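Local coordinates for proline dehydrogenase (Deinococcus radiodurans, PDB 4H6Q), which oxidises L-proline to (S)-1-pyrroline-5-carboxylate with FAD as cofactor and a quinone as electron acceptor, the first step of proline breakdown to glutamate, at residues I99-V104 with T118-I123; D69-C74 with K108-E113; Q219-G224 with R242-H247. All blocks are in the same frame, centred on the assembly; numbering follows the deposited sequence.

Overall arrangement
From the N terminus, contact 2 opens first, at residues 69-74 where helix 71-90 begins, and contact 1 opens at residues 99-104, just as the chain leaves strand 96-99. Contact 2 then closes in the hairpin at 108-113 and contact 1 on helix 115-129, so the two cross along the chain. They also touch in space, with Cys74 packed against Val104. Together they tie helices 71-90 and 115-129 to the loop that carries the substrate-binding Lys100. Contact 3 follows in series and joins helices 206-222 and 234-246, which are linked in the chain through strand 227-230. It lies on the opposite side of the chain's centre, its own centre about 32 Å from that of contact 1.

Contact 1 (I99-V104 with T118-I123). With TFB (tetrahydrofuran-2-carboxylic acid), chain D.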
ATOM      1  N   ILE A  99      -1.638  -0.466   6.013  1.00  8.33           N
ATOM      2  CA  ILE A  99      -2.386   0.442   6.891  1.00  9.27           C
ATOM      3  C   ILE A  99      -1.993   1.872   6.606  1.00 10.00           C
ATOM      4  O   ILE A  99      -0.843   2.184   6.253  1.00 10.08           O
ATOM      5  CB  ILE A  99      -2.192   0.119   8.397  1.00  9.28           C
ATOM      6  CG1 ILE A  99      -0.743   0.327   8.863  1.00 10.10           C
ATOM      7  CG2 ILE A  99      -2.672  -1.333   8.682  1.00 11.30           C
ATOM      8  CD1 ILE A  99      -0.542   0.116  10.379  1.00 12.26           C
ATOM      9  N   LYS A 100      -2.966   2.776   6.802  1.00 11.49           N
ATOM     10  CA  LYS A 100      -2.728   4.225   6.842  1.00 11.45           C
ATOM     11  C   LYS A 100      -2.617   4.622   8.299  1.00 11.30           C
ATOM     12  O   LYS A 100      -3.533   4.362   9.097  1.00 11.83           O
ATOM     13  CB  LYS A 100      -3.931   4.962   6.205  1.00 12.46           C
ATOM     14  CG  LYS A 100      -3.850   4.887   4.674  1.00 12.86           C
ATOM     15  CD  LYS A 100      -5.103   5.448   4.035  1.00 14.45           C
ATOM     16  CE  LYS A 100      -4.961   5.507   2.513  1.00 13.67           C
ATOM     17  NZ  LYS A 100      -4.687   4.202   1.852  1.00 16.02           N
ATOM     18  N   LEU A 101      -1.504   5.227   8.704  1.00 11.73           N
ATOM     19  CA  LEU A 101      -1.376   5.507  10.128  1.00 11.79           C
ATOM     20  C   LEU A 101      -2.418   6.545  10.644  1.00 11.21           C
ATOM     21  O   LEU A 101      -2.713   6.612  11.841  1.00 12.48           O
ATOM     22  CB  LEU A 101       0.052   5.912  10.495  1.00 12.10           C
ATOM     23  CG  LEU A 101       1.045   4.712  10.434  1.00 11.92           C
ATOM     24  CD1 LEU A 101       2.475   5.195  10.407  1.00 14.21           C
ATOM     25  CD2 LEU A 101       0.812   3.716  11.568  1.00 13.74           C
ATOM     26  N   SER A 102      -2.976   7.374   9.739  1.00 11.49           N
ATOM     27  CA  SER A 102      -4.063   8.264  10.150  1.00 13.05           C
ATOM     28  C   SER A 102      -5.346   7.507  10.518  1.00 12.93           C
ATOM     29  O   SER A 102      -6.246   8.088  11.141  1.00 14.99           O
ATOM     30  CB  SER A 102      -4.396   9.255   9.035  1.00 13.66           C
ATOM     31  OG  SER A 102      -5.180   8.623   8.036  1.00 13.70           O
ATOM     32  N   SER A 103      -5.456   6.222  10.174  1.00 11.74           N
ATOM     33  CA  SER A 103      -6.603   5.424  10.606  1.00 12.28           C
ATOM     34  C   SER A 103      -6.439   4.876  11.998  1.00 12.32           C
ATOM     35  O   SER A 103      -7.434   4.463  12.616  1.00 12.88           O
ATOM     36  CB  SER A 103      -6.911   4.269   9.671  1.00 12.99           C
ATOM     37  OG  SER A 103      -5.907   3.265   9.715  1.00 12.20           O
ATOM     38  N   VAL A 104      -5.207   4.920  12.550  1.00 11.15           N
ATOM     39  CA  VAL A 104      -4.978   4.286  13.846  1.00 11.84           C
ATOM     40  C   VAL A 104      -4.356   5.230  14.872  1.00 12.50           C
ATOM     41  O   VAL A 104      -3.854   4.803  15.914  1.00 14.44           O
ATOM     42  CB  VAL A 104      -4.175   2.974  13.695  1.00 12.09           C
ATOM     43  CG1 VAL A 104      -5.019   1.954  12.958  1.00 12.34           C
ATOM     44  CG2 VAL A 104      -2.814   3.181  13.017  1.00 11.87           C
ATOM     45  N   THR A 118       1.628   3.218  18.907  1.00 15.06           N
ATOM     46  CA  THR A 118       1.304   2.066  19.735  0.56 14.87           C
ATOM     47  C   THR A 118       0.323   1.119  19.053  1.00 13.51           C
ATOM     48  O   THR A 118       0.504  -0.102  19.202  1.00 14.16           O
ATOM     49  CB  THR A 118       0.764   2.420  21.094  0.56 15.04           C
ATOM     50  OG1 THR A 118      -0.479   3.087  20.908  0.56 15.42           O
ATOM     51  CG2 THR A 118       1.714   3.342  21.829  0.56 14.53           C
ATOM     52  N   ASN A 119      -0.613   1.602  18.240  1.00 12.13           N
ATOM     53  CA  ASN A 119      -1.476   0.666  17.516  1.00 11.93           C
ATOM     54  C   ASN A 119      -0.702  -0.052  16.433  1.00 11.23           C
ATOM     55  O   ASN A 119      -0.947  -1.255  16.203  1.00 11.59           O
ATOM     56  CB  ASN A 119      -2.693   1.395  16.926  1.00 12.29           C
ATOM     57  CG  ASN A 119      -3.774   1.624  17.989  1.00 12.08           C
ATOM     58  OD1 ASN A 119      -4.001   0.774  18.866  1.00 14.33           O
ATOM     59  ND2 ASN A 119      -4.455   2.791  17.933  1.00 13.38           N
ATOM     60  N   ALA A 120       0.210   0.644  15.737  1.00 11.51           N
ATOM     61  CA  ALA A 120       1.004  -0.044  14.704  1.00 10.85           C
ATOM     62  C   ALA A 120       1.856  -1.161  15.303  1.00 11.82           C
ATOM     63  O   ALA A 120       2.014  -2.231  14.687  1.00 11.32           O
ATOM     64  CB  ALA A 120       1.892   0.942  13.947  1.00 12.88           C
ATOM     65  N   ARG A 121       2.391  -0.955  16.497  1.00 11.99           N
ATOM     66  CA  ARG A 121       3.134  -2.021  17.169  1.00 11.89           C
ATOM     67  C   ARG A 121       2.285  -3.271  17.350  1.00 12.05           C
ATOM     68  O   ARG A 121       2.753  -4.402  17.124  1.00 13.54           O
ATOM     69  CB  ARG A 121       3.631  -1.548  18.540  1.00 13.70           C
ATOM     70  CG  ARG A 121       4.849  -0.643  18.465  1.00 13.86           C
ATOM     71  CD  ARG A 121       5.144  -0.076  19.836  1.00 15.70           C
ATOM     72  NE  ARG A 121       6.408   0.647  19.803  1.00 18.55           N
ATOM     73  CZ  ARG A 121       6.675   1.720  20.530  1.00 18.72           C
ATOM     74  NH1 ARG A 121       5.749   2.217  21.325  1.00 22.72           N
ATOM     75  NH2 ARG A 121       7.856   2.314  20.426  1.00 21.76           N
ATOM     76  N   ARG A 122       1.029  -3.116  17.761  1.00 12.10           N
ATOM     77  CA  ARG A 122       0.140  -4.265  17.991  1.00 11.98           C
ATOM     78  C   ARG A 122      -0.173  -4.978  16.678  1.00 11.53           C
ATOM     79  O   ARG A 122      -0.203  -6.227  16.621  1.00 12.25           O
ATOM     80  CB  ARG A 122      -1.176  -3.816  18.652  1.00 13.34           C
ATOM     81  CG  ARG A 122      -0.981  -3.088  19.965  1.00 16.09           C
ATOM     82  CD  ARG A 122      -2.312  -2.848  20.649  1.00 17.85           C
ATOM     83  NE  ARG A 122      -3.315  -2.096  19.902  1.00 18.59           N
ATOM     84  CZ  ARG A 122      -4.493  -2.606  19.500  1.00 17.95           C
ATOM     85  NH1 ARG A 122      -4.810  -3.875  19.705  1.00 19.18           N
ATOM     86  NH2 ARG A 122      -5.363  -1.844  18.929  1.00 15.42           N
ATOM     87  N   ILE A 123      -0.438  -4.200  15.630  1.00 11.17           N
ATOM     88  CA  ILE A 123      -0.715  -4.766  14.321  1.00 10.06           C
ATOM     89  C   ILE A 123       0.500  -5.541  13.774  1.00 10.05           C
ATOM     90  O   ILE A 123       0.368  -6.690  13.294  1.00 10.46           O
ATOM     91  CB  ILE A 123      -1.159  -3.651  13.354  1.00 10.26           C
ATOM     92  CG1 ILE A 123      -2.536  -3.078  13.808  1.00 10.79           C
ATOM     93  CG2 ILE A 123      -1.161  -4.113  11.885  1.00 10.85           C
ATOM     94  CD1 ILE A 123      -2.888  -1.738  13.123  1.00 11.70           C
TER
HETATM   95  OA  TFB D2002      -2.927   4.452  -1.120  1.00 14.14           O
HETATM   96  CA  TFB D2002      -3.677   4.793  -2.279  1.00 13.25           C
HETATM   97  C   TFB D2002      -5.057   5.289  -1.897  1.00 14.02           C
HETATM   98  OB  TFB D2002      -5.750   5.879  -2.767  1.00 14.79           O
HETATM   99  CB  TFB D2002      -3.797   3.570  -3.086  1.00 13.64           C
HETATM  100  CG  TFB D2002      -3.613   2.497  -2.116  1.00 13.68           C
HETATM  101  CD  TFB D2002      -2.860   3.038  -0.963  1.00 13.90           C
HETATM  102  OXT TFB D2002      -5.537   5.129  -0.715  1.00 14.34           O
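Val104 and Asn119 mark the nearest approach of the two backbones, with their CA atoms 6.2 Å apart. Residues 99-104 leave strand 96-99 at Ile99 and curl through helical backbone angles at Leu101-Ser103, whereas 118-123 is a run of helix 115-129. The side-chain amide of Asn119 reaches back to the loop: ND2 donates to Val104 O over 2.9 Å, nearly straight at 177° and within the amide plane. Its OD1 is gripped side-on by NE and NH2 of Arg122, which holds the amide against rotation. An alanine here would probably leave Val104 O without this donor and free the Arg122 guanidinium from its two bonds to OD1, though the salt bridge to Asp79 could remain. In the TIM barrel, the contact folds the loop after strand 96-99 back on helix 115-129. Its apolar seam has Ile99 and Ile123 meeting tip to tip (CD1 to CD1 4.1 Å), Ile99 CD1 being carried outward by an extended chi2 of 176°. Leu101 CD2 rests on Ala120 CB at 3.8 Å, and strand 133-136 lines the same seam through Ile134 and Leu136. Lys100 NZ donates to OXT of the bound tetrahydrofuran-2-carboxylic acid over 2.9 Å and forms a salt bridge with Asp137.

Contact 2 (D69-C74 with K108-E113)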
ATOM      1  N   ASP A  69     -10.906  10.761  13.566  1.00 24.78           N
ATOM      2  CA  ASP A  69     -10.709  11.814  14.567  1.00 26.78           C
ATOM      3  C   ASP A  69     -10.676  11.341  15.995  1.00 24.51           C
ATOM      4  O   ASP A  69      -9.939  11.890  16.820  1.00 26.79           O
ATOM      5  CB  ASP A  69     -11.778  12.897  14.448  1.00 29.34           C
ATOM      6  CG  ASP A  69     -11.666  13.657  13.151  1.00 35.63           C
ATOM      7  OD1 ASP A  69     -10.503  13.915  12.740  1.00 36.65           O
ATOM      8  OD2 ASP A  69     -12.706  13.936  12.509  1.00 39.85           O
ATOM      9  N   SER A  70     -11.491  10.355  16.314  1.00 19.33           N
ATOM     10  CA  SER A  70     -11.610   9.896  17.687  1.00 18.25           C
ATOM     11  C   SER A  70     -10.519   8.874  18.059  1.00 16.23           C
ATOM     12  O   SER A  70     -10.337   7.870  17.355  1.00 16.53           O
ATOM     13  CB  SER A  70     -12.959   9.191  17.756  1.00 22.11           C
ATOM     14  OG  SER A  70     -13.020   8.323  18.820  1.00 24.97           O
ATOM     15  N   PRO A  71      -9.811   9.080  19.188  1.00 18.00           N
ATOM     16  CA  PRO A  71      -8.840   8.050  19.622  1.00 16.35           C
ATOM     17  C   PRO A  71      -9.466   6.679  19.883  1.00 14.71           C
ATOM     18  O   PRO A  71      -8.850   5.634  19.596  1.00 15.75           O
ATOM     19  CB  PRO A  71      -8.232   8.625  20.914  1.00 19.27           C
ATOM     20  CG  PRO A  71      -8.657  10.018  21.024  1.00 22.40           C
ATOM     21  CD  PRO A  71      -9.770  10.300  20.023  1.00 18.91           C
ATOM     22  N   ALA A  72     -10.693   6.659  20.378  1.00 15.83           N
ATOM     23  CA  ALA A  72     -11.383   5.393  20.550  1.00 14.22           C
ATOM     24  C   ALA A  72     -11.577   4.683  19.193  1.00 13.70           C
ATOM     25  O   ALA A  72     -11.294   3.478  19.069  1.00 14.27           O
ATOM     26  CB  ALA A  72     -12.753   5.616  21.223  1.00 16.09           C
ATOM     27  N   LYS A  73     -12.109   5.408  18.196  1.00 13.82           N
ATOM     28  CA  LYS A  73     -12.333   4.842  16.860  1.00 13.88           C
ATOM     29  C   LYS A  73     -11.043   4.433  16.159  1.00 14.89           C
ATOM     30  O   LYS A  73     -11.019   3.461  15.399  1.00 14.48           O
ATOM     31  CB  LYS A  73     -13.165   5.781  15.980  1.00 16.08           C
ATOM     32  CG  LYS A  73     -14.614   5.936  16.529  1.00 18.81           C
ATOM     33  CD  LYS A  73     -15.411   4.736  16.040  1.00 24.96           C
ATOM     34  CE  LYS A  73     -16.781   4.555  16.658  1.00 29.42           C
ATOM     35  NZ  LYS A  73     -17.305   3.252  16.100  1.00 29.93           N
ATOM     36  N   CYS A  74      -9.957   5.162  16.416  1.00 13.86           N
ATOM     37  CA  CYS A  74      -8.648   4.791  15.864  1.00 12.97           C
ATOM     38  C   CYS A  74      -8.228   3.427  16.422  1.00 12.18           C
ATOM     39  O   CYS A  74      -7.617   2.620  15.710  1.00 11.66           O
ATOM     40  CB  CYS A  74      -7.570   5.821  16.266  1.00 13.29           C
ATOM     41  SG  CYS A  74      -7.681   7.380  15.336  1.00 15.81           S
ATOM     42  N   LYS A 108      -1.875  11.714  17.531  1.00 20.67           N
ATOM     43  CA  LYS A 108      -2.583  11.861  18.792  1.00 20.98           C
ATOM     44  C   LYS A 108      -1.766  11.220  19.906  1.00 22.01           C
ATOM     45  O   LYS A 108      -1.176  10.172  19.739  1.00 22.59           O
ATOM     46  CB  LYS A 108      -3.945  11.153  18.710  1.00 21.73           C
ATOM     47  CG  LYS A 108      -4.816  11.646  17.552  1.00 25.12           C
ATOM     48  CD  LYS A 108      -6.100  10.845  17.420  1.00 26.65           C
ATOM     49  CE  LYS A 108      -6.908  11.333  16.231  1.00 28.86           C
ATOM     50  NZ  LYS A 108      -7.367  12.752  16.383  1.00 29.05           N
ATOM     51  N   ASP A 109      -1.742  11.870  21.048  1.00 22.78           N
ATOM     52  CA  ASP A 109      -1.058  11.352  22.206  1.00 23.66           C
ATOM     53  C   ASP A 109      -2.010  10.563  23.089  1.00 23.27           C
ATOM     54  O   ASP A 109      -3.122  11.012  23.388  1.00 26.54           O
ATOM     55  CB  ASP A 109      -0.521  12.535  23.026  1.00 27.35           C
ATOM     56  CG  ASP A 109       0.229  12.076  24.246  1.00 30.22           C
ATOM     57  OD1 ASP A 109       1.482  12.070  24.178  1.00 34.01           O
ATOM     58  OD2 ASP A 109      -0.436  11.673  25.245  1.00 29.87           O
ATOM     59  N   GLU A 110      -1.570   9.385  23.522  1.00 20.26           N
ATOM     60  CA  GLU A 110      -2.275   8.617  24.557  0.57 20.68           C
ATOM     61  C   GLU A 110      -1.236   8.193  25.575  1.00 20.62           C
ATOM     62  O   GLU A 110      -0.254   7.501  25.243  1.00 18.48           O
ATOM     63  CB  GLU A 110      -3.014   7.381  23.998  0.57 22.24           C
ATOM     64  CG  GLU A 110      -4.374   7.666  23.328  0.57 21.55           C
ATOM     65  CD  GLU A 110      -5.407   8.290  24.258  0.57 24.01           C
ATOM     66  OE1 GLU A 110      -5.354   8.044  25.491  0.57 25.55           O
ATOM     67  OE2 GLU A 110      -6.297   9.033  23.754  0.57 23.35           O
ATOM     68  N   ASN A 111      -1.426   8.657  26.818  1.00 21.95           N
ATOM     69  CA  ASN A 111      -0.487   8.344  27.909  1.00 24.50           C
ATOM     70  C   ASN A 111       0.988   8.604  27.561  1.00 25.09           C
ATOM     71  O   ASN A 111       1.870   7.781  27.872  1.00 27.69           O
ATOM     72  CB  ASN A 111      -0.665   6.881  28.341  1.00 25.16           C
ATOM     73  CG  ASN A 111      -2.058   6.617  28.896  1.00 25.42           C
ATOM     74  OD1 ASN A 111      -2.604   7.458  29.611  1.00 26.61           O
ATOM     75  ND2 ASN A 111      -2.659   5.465  28.540  1.00 24.74           N
ATOM     76  N   GLY A 112       1.246   9.708  26.871  1.00 24.55           N
ATOM     77  CA  GLY A 112       2.614  10.099  26.536  1.00 24.06           C
ATOM     78  C   GLY A 112       3.282   9.464  25.309  1.00 23.89           C
ATOM     79  O   GLY A 112       4.491   9.659  25.073  1.00 25.16           O
ATOM     80  N   GLU A 113       2.528   8.699  24.525  1.00 21.28           N
ATOM     81  CA  GLU A 113       3.077   8.067  23.319  1.00 21.25           C
ATOM     82  C   GLU A 113       2.144   8.319  22.184  1.00 19.00           C
ATOM     83  O   GLU A 113       0.944   8.456  22.398  1.00 20.56           O
ATOM     84  CB  GLU A 113       3.159   6.567  23.518  1.00 24.48           C
ATOM     85  CG  GLU A 113       4.094   6.131  24.598  1.00 31.41           C
ATOM     86  CD  GLU A 113       4.107   4.619  24.677  1.00 35.70           C
ATOM     87  OE1 GLU A 113       3.148   4.057  25.266  1.00 37.36           O
ATOM     88  OE2 GLU A 113       5.040   4.000  24.112  1.00 36.54           O
TER
HETATM   89  O   HOH W   1      -7.816  14.399  13.570  1.00 44.41           O
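The N-terminal turn of helix 71-90 meets a small beta hairpin here, Asp69, Pro71 and Cys74 touching Lys108 and Glu110. Lys108 carries most of the join. Its chain runs extended as far as CE and then bends at chi4 (-64°), which swings NZ onto the carbonyl of Asp69, with NZ to O 2.7 Å. The ammonium approaches that carbonyl from a bent direction, at a C=O...N angle of 126°, and also tilted from its plane. Cys74 SG lies against the methylene just before, 4.1 Å from Lys108 CE. A water adds a second link: it donates to Asp69 OD1 over 2.9 Å and accepts from Lys108 NZ over 3.3 Å, so it bridges the carboxylate and the ammonium, whose charged atoms are not themselves in contact.

The hairpin sits in the long loop between strand 96-99 and helix 115-129, while 69-74 starts the helix that follows strand 58-63. That helix is N-capped by Ser70, whose OG accepts from Lys73 N at 176°. Beside the first residue of the helix, Pro71, lies Glu110; in one of its two conformers it crosses the proline at about a right angle, with Glu110 OE2 3.5 Å from Pro71 CB. Leu115, at the start of helix 115-129, touches Pro71, Cys74 and Glu110. The hairpin reverses in a type I' turn from Glu110 to Glu113, closed by paired backbone bonds between those two residues. Asp109 braces it in an Asx motif, its OD2 accepting from Gly112 N over 3.1 Å on the syn side.

Contact 3 (Q219-G224 with R242-H247); sequences QHLKAG and RFVLAH
The ring of Phe243 meets Lys222 at its edge and has His247 over one face. In the plane of the ring, Lys222 CG lies 3.9 Å from Phe243 CZ, and Lys222 CE comes nearer still, 3.5 Å from the same CZ. The imidazole of His247, one helical turn on from Phe243, places CD2 3.4 Å above the centre of the phenyl ring. Over one face of the imidazole stands Phe243 CZ, offset toward the rim, and the carbonyl O of Phe243 lies in plane at an edge.

These groups fill the groove between helices 206-222 and 234-246, neighbours in the outer layer of the beta8-alpha8 barrel. The two helices are joined through strand 227-230, and the contact falls at their C-terminal ends. Phe243 CG stands anti to the backbone N (chi1 -179°), on a side chain whose first bond points toward the other helix. Leu221 slides past it in the opposite direction, its CD1 reaching Phe243 CD2 at 3.9 Å while its CB touches CE2. The same methyl of Leu221 rests on Val244 CG2 at 4.1 Å. Ile249 adds to the apolar side of the cluster by touching both Leu221 and Phe243, and Phe218 stacks with the Phe243 ring.

Lys222 follows an extended course at the outer side of the cluster. It crosses Phe243 at about a right angle and takes its CE to 4.1 Å from His247 CE1, so CE touches both rings, while CG meets Phe243 alone. The C-terminal end of helix 206-222 carries a Schellman motif: Gly224 takes a positive phi of 82°, and its N donates to Leu221 O over 3.0 Å.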
ATOM      1  N   GLN A 219      17.293   3.153  -8.137  1.00 12.87           N
ATOM      2  CA  GLN A 219      18.226   3.335  -7.018  0.55 12.76           C
ATOM      3  C   GLN A 219      17.963   2.308  -5.913  1.00 12.75           C
ATOM      4  O   GLN A 219      18.897   1.823  -5.270  1.00 14.57           O
ATOM      5  CB  GLN A 219      18.137   4.767  -6.446  0.55 16.55           C
ATOM      6  CG  GLN A 219      18.761   5.845  -7.338  0.55 19.17           C
ATOM      7  CD  GLN A 219      20.234   5.609  -7.557  0.55 23.76           C
ATOM      8  OE1 GLN A 219      21.021   5.557  -6.596  0.55 24.74           O
ATOM      9  NE2 GLN A 219      20.623   5.437  -8.816  0.55 26.00           N
ATOM     10  N   HIS A 220      16.690   1.995  -5.674  1.00 12.13           N
ATOM     11  CA  HIS A 220      16.367   1.024  -4.644  1.00 12.34           C
ATOM     12  C   HIS A 220      16.873  -0.379  -5.046  1.00 13.06           C
ATOM     13  O   HIS A 220      17.455  -1.104  -4.215  1.00 13.32           O
ATOM     14  CB  HIS A 220      14.860   0.973  -4.322  1.00 11.38           C
ATOM     15  CG  HIS A 220      14.594   0.697  -2.872  1.00 10.49           C
ATOM     16  ND1 HIS A 220      15.164   1.470  -1.865  1.00 11.91           N
ATOM     17  CD2 HIS A 220      13.800  -0.219  -2.255  1.00 10.76           C
ATOM     18  CE1 HIS A 220      14.708   1.032  -0.691  1.00 12.27           C
ATOM     19  NE2 HIS A 220      13.876   0.024  -0.905  1.00 11.86           N
ATOM     20  N   LEU A 221      16.678  -0.730  -6.320  1.00 11.83           N
ATOM     21  CA  LEU A 221      17.161  -2.016  -6.818  1.00 12.61           C
ATOM     22  C   LEU A 221      18.685  -2.093  -6.794  1.00 14.13           C
ATOM     23  O   LEU A 221      19.277  -3.134  -6.441  1.00 16.14           O
ATOM     24  CB  LEU A 221      16.662  -2.258  -8.232  1.00 12.67           C
ATOM     25  CG  LEU A 221      15.153  -2.522  -8.348  1.00 13.56           C
ATOM     26  CD1 LEU A 221      14.772  -2.524  -9.825  1.00 13.64           C
ATOM     27  CD2 LEU A 221      14.768  -3.872  -7.682  1.00 13.74           C
ATOM     28  N   LYS A 222      19.363  -1.007  -7.160  1.00 15.18           N
ATOM     29  CA  LYS A 222      20.828  -1.044  -7.175  1.00 16.99           C
ATOM     30  C   LYS A 222      21.352  -1.185  -5.748  1.00 18.27           C
ATOM     31  O   LYS A 222      22.451  -1.758  -5.532  1.00 20.83           O
ATOM     32  CB  LYS A 222      21.414   0.230  -7.823  1.00 18.09           C
ATOM     33  CG  LYS A 222      21.310   0.268  -9.344  1.00 21.54           C
ATOM     34  CD  LYS A 222      21.880   1.604  -9.871  1.00 26.21           C
ATOM     35  CE  LYS A 222      21.445   1.855 -11.293  1.00 30.95           C
ATOM     36  NZ  LYS A 222      22.170   2.973 -11.936  1.00 34.48           N
ATOM     37  N   ALA A 223      20.598  -0.632  -4.788  1.00 16.88           N
ATOM     38  CA  ALA A 223      20.977  -0.704  -3.376  1.00 18.48           C
ATOM     39  C   ALA A 223      20.731  -2.098  -2.805  1.00 18.83           C
ATOM     40  O   ALA A 223      21.122  -2.391  -1.671  1.00 21.40           O
ATOM     41  CB  ALA A 223      20.217   0.372  -2.554  1.00 19.29           C
ATOM     42  N   GLY A 224      20.065  -2.956  -3.583  1.00 17.84           N
ATOM     43  CA  GLY A 224      19.837  -4.318  -3.115  1.00 17.70           C
ATOM     44  C   GLY A 224      18.651  -4.446  -2.169  1.00 16.51           C
ATOM     45  O   GLY A 224      18.510  -5.465  -1.448  1.00 18.71           O
ATOM     46  N   ARG A 242      13.201  -4.093 -18.468  1.00 11.98           N
ATOM     47  CA  ARG A 242      14.454  -3.896 -19.163  1.00 12.08           C
ATOM     48  C   ARG A 242      15.609  -3.681 -18.173  1.00 12.47           C
ATOM     49  O   ARG A 242      16.673  -4.302 -18.304  1.00 12.81           O
ATOM     50  CB  ARG A 242      14.266  -2.644 -20.014  1.00 13.70           C
ATOM     51  CG  ARG A 242      15.466  -2.217 -20.842  1.00 14.26           C
ATOM     52  CD  ARG A 242      16.547  -1.439 -20.078  1.00 16.00           C
ATOM     53  NE  ARG A 242      16.018  -0.247 -19.391  1.00 14.54           N
ATOM     54  CZ  ARG A 242      16.730   0.508 -18.563  1.00 14.48           C
ATOM     55  NH1 ARG A 242      17.988   0.176 -18.308  1.00 15.17           N
ATOM     56  NH2 ARG A 242      16.182   1.550 -17.947  1.00 16.42           N
ATOM     57  N   PHE A 243      15.404  -2.826 -17.176  1.00 11.75           N
ATOM     58  CA  PHE A 243      16.435  -2.518 -16.181  1.00 12.24           C
ATOM     59  C   PHE A 243      16.842  -3.772 -15.420  1.00 11.83           C
ATOM     60  O   PHE A 243      18.049  -4.050 -15.253  1.00 11.93           O
ATOM     61  CB  PHE A 243      15.900  -1.471 -15.226  1.00 10.78           C
ATOM     62  CG  PHE A 243      16.891  -1.052 -14.162  1.00 11.89           C
ATOM     63  CD1 PHE A 243      17.719   0.051 -14.357  1.00 13.24           C
ATOM     64  CD2 PHE A 243      16.986  -1.780 -12.963  1.00 13.62           C
ATOM     65  CE1 PHE A 243      18.634   0.456 -13.389  1.00 14.06           C
ATOM     66  CE2 PHE A 243      17.893  -1.369 -11.965  1.00 14.19           C
ATOM     67  CZ  PHE A 243      18.725  -0.239 -12.189  1.00 16.24           C
ATOM     68  N   VAL A 244      15.858  -4.547 -14.994  1.00 11.32           N
ATOM     69  CA  VAL A 244      16.154  -5.774 -14.243  1.00 11.98           C
ATOM     70  C   VAL A 244      16.966  -6.756 -15.081  1.00 13.08           C
ATOM     71  O   VAL A 244      17.940  -7.362 -14.585  1.00 12.85           O
ATOM     72  CB  VAL A 244      14.808  -6.389 -13.759  1.00 14.71           C
ATOM     73  CG1 VAL A 244      14.892  -7.826 -13.372  1.00 16.56           C
ATOM     74  CG2 VAL A 244      14.247  -5.519 -12.592  1.00 14.41           C
ATOM     75  N   LEU A 245      16.616  -6.882 -16.359  1.00 11.36           N
ATOM     76  CA  LEU A 245      17.374  -7.759 -17.247  1.00 12.30           C
ATOM     77  C   LEU A 245      18.815  -7.266 -17.408  1.00 13.77           C
ATOM     78  O   LEU A 245      19.787  -8.039 -17.240  1.00 14.28           O
ATOM     79  CB  LEU A 245      16.657  -7.815 -18.604  1.00 12.48           C
ATOM     80  CG  LEU A 245      17.354  -8.631 -19.716  1.00 14.40           C
ATOM     81  CD1 LEU A 245      17.634 -10.107 -19.309  1.00 16.69           C
ATOM     82  CD2 LEU A 245      16.517  -8.564 -20.972  1.00 14.93           C
ATOM     83  N   ALA A 246      18.989  -5.973 -17.672  1.00 12.72           N
ATOM     84  CA  ALA A 246      20.332  -5.436 -17.914  1.00 13.38           C
ATOM     85  C   ALA A 246      21.227  -5.533 -16.685  1.00 14.37           C
ATOM     86  O   ALA A 246      22.448  -5.638 -16.818  1.00 15.96           O
ATOM     87  CB  ALA A 246      20.250  -3.992 -18.333  1.00 13.58           C
ATOM     88  N   HIS A 247      20.632  -5.450 -15.492  1.00 14.29           N
ATOM     89  CA  HIS A 247      21.413  -5.491 -14.247  1.00 13.80           C
ATOM     90  C   HIS A 247      21.501  -6.866 -13.583  1.00 15.42           C
ATOM     91  O   HIS A 247      22.047  -6.984 -12.494  1.00 17.58           O
ATOM     92  CB  HIS A 247      20.872  -4.456 -13.266  1.00 14.08           C
ATOM     93  CG  HIS A 247      21.105  -3.055 -13.743  1.00 15.23           C
ATOM     94  ND1 HIS A 247      22.178  -2.293 -13.342  1.00 20.03           N
ATOM     95  CD2 HIS A 247      20.427  -2.306 -14.648  1.00 15.64           C
ATOM     96  CE1 HIS A 247      22.142  -1.121 -13.961  1.00 19.60           C
ATOM     97  NE2 HIS A 247      21.101  -1.108 -14.774  1.00 20.29           N
TER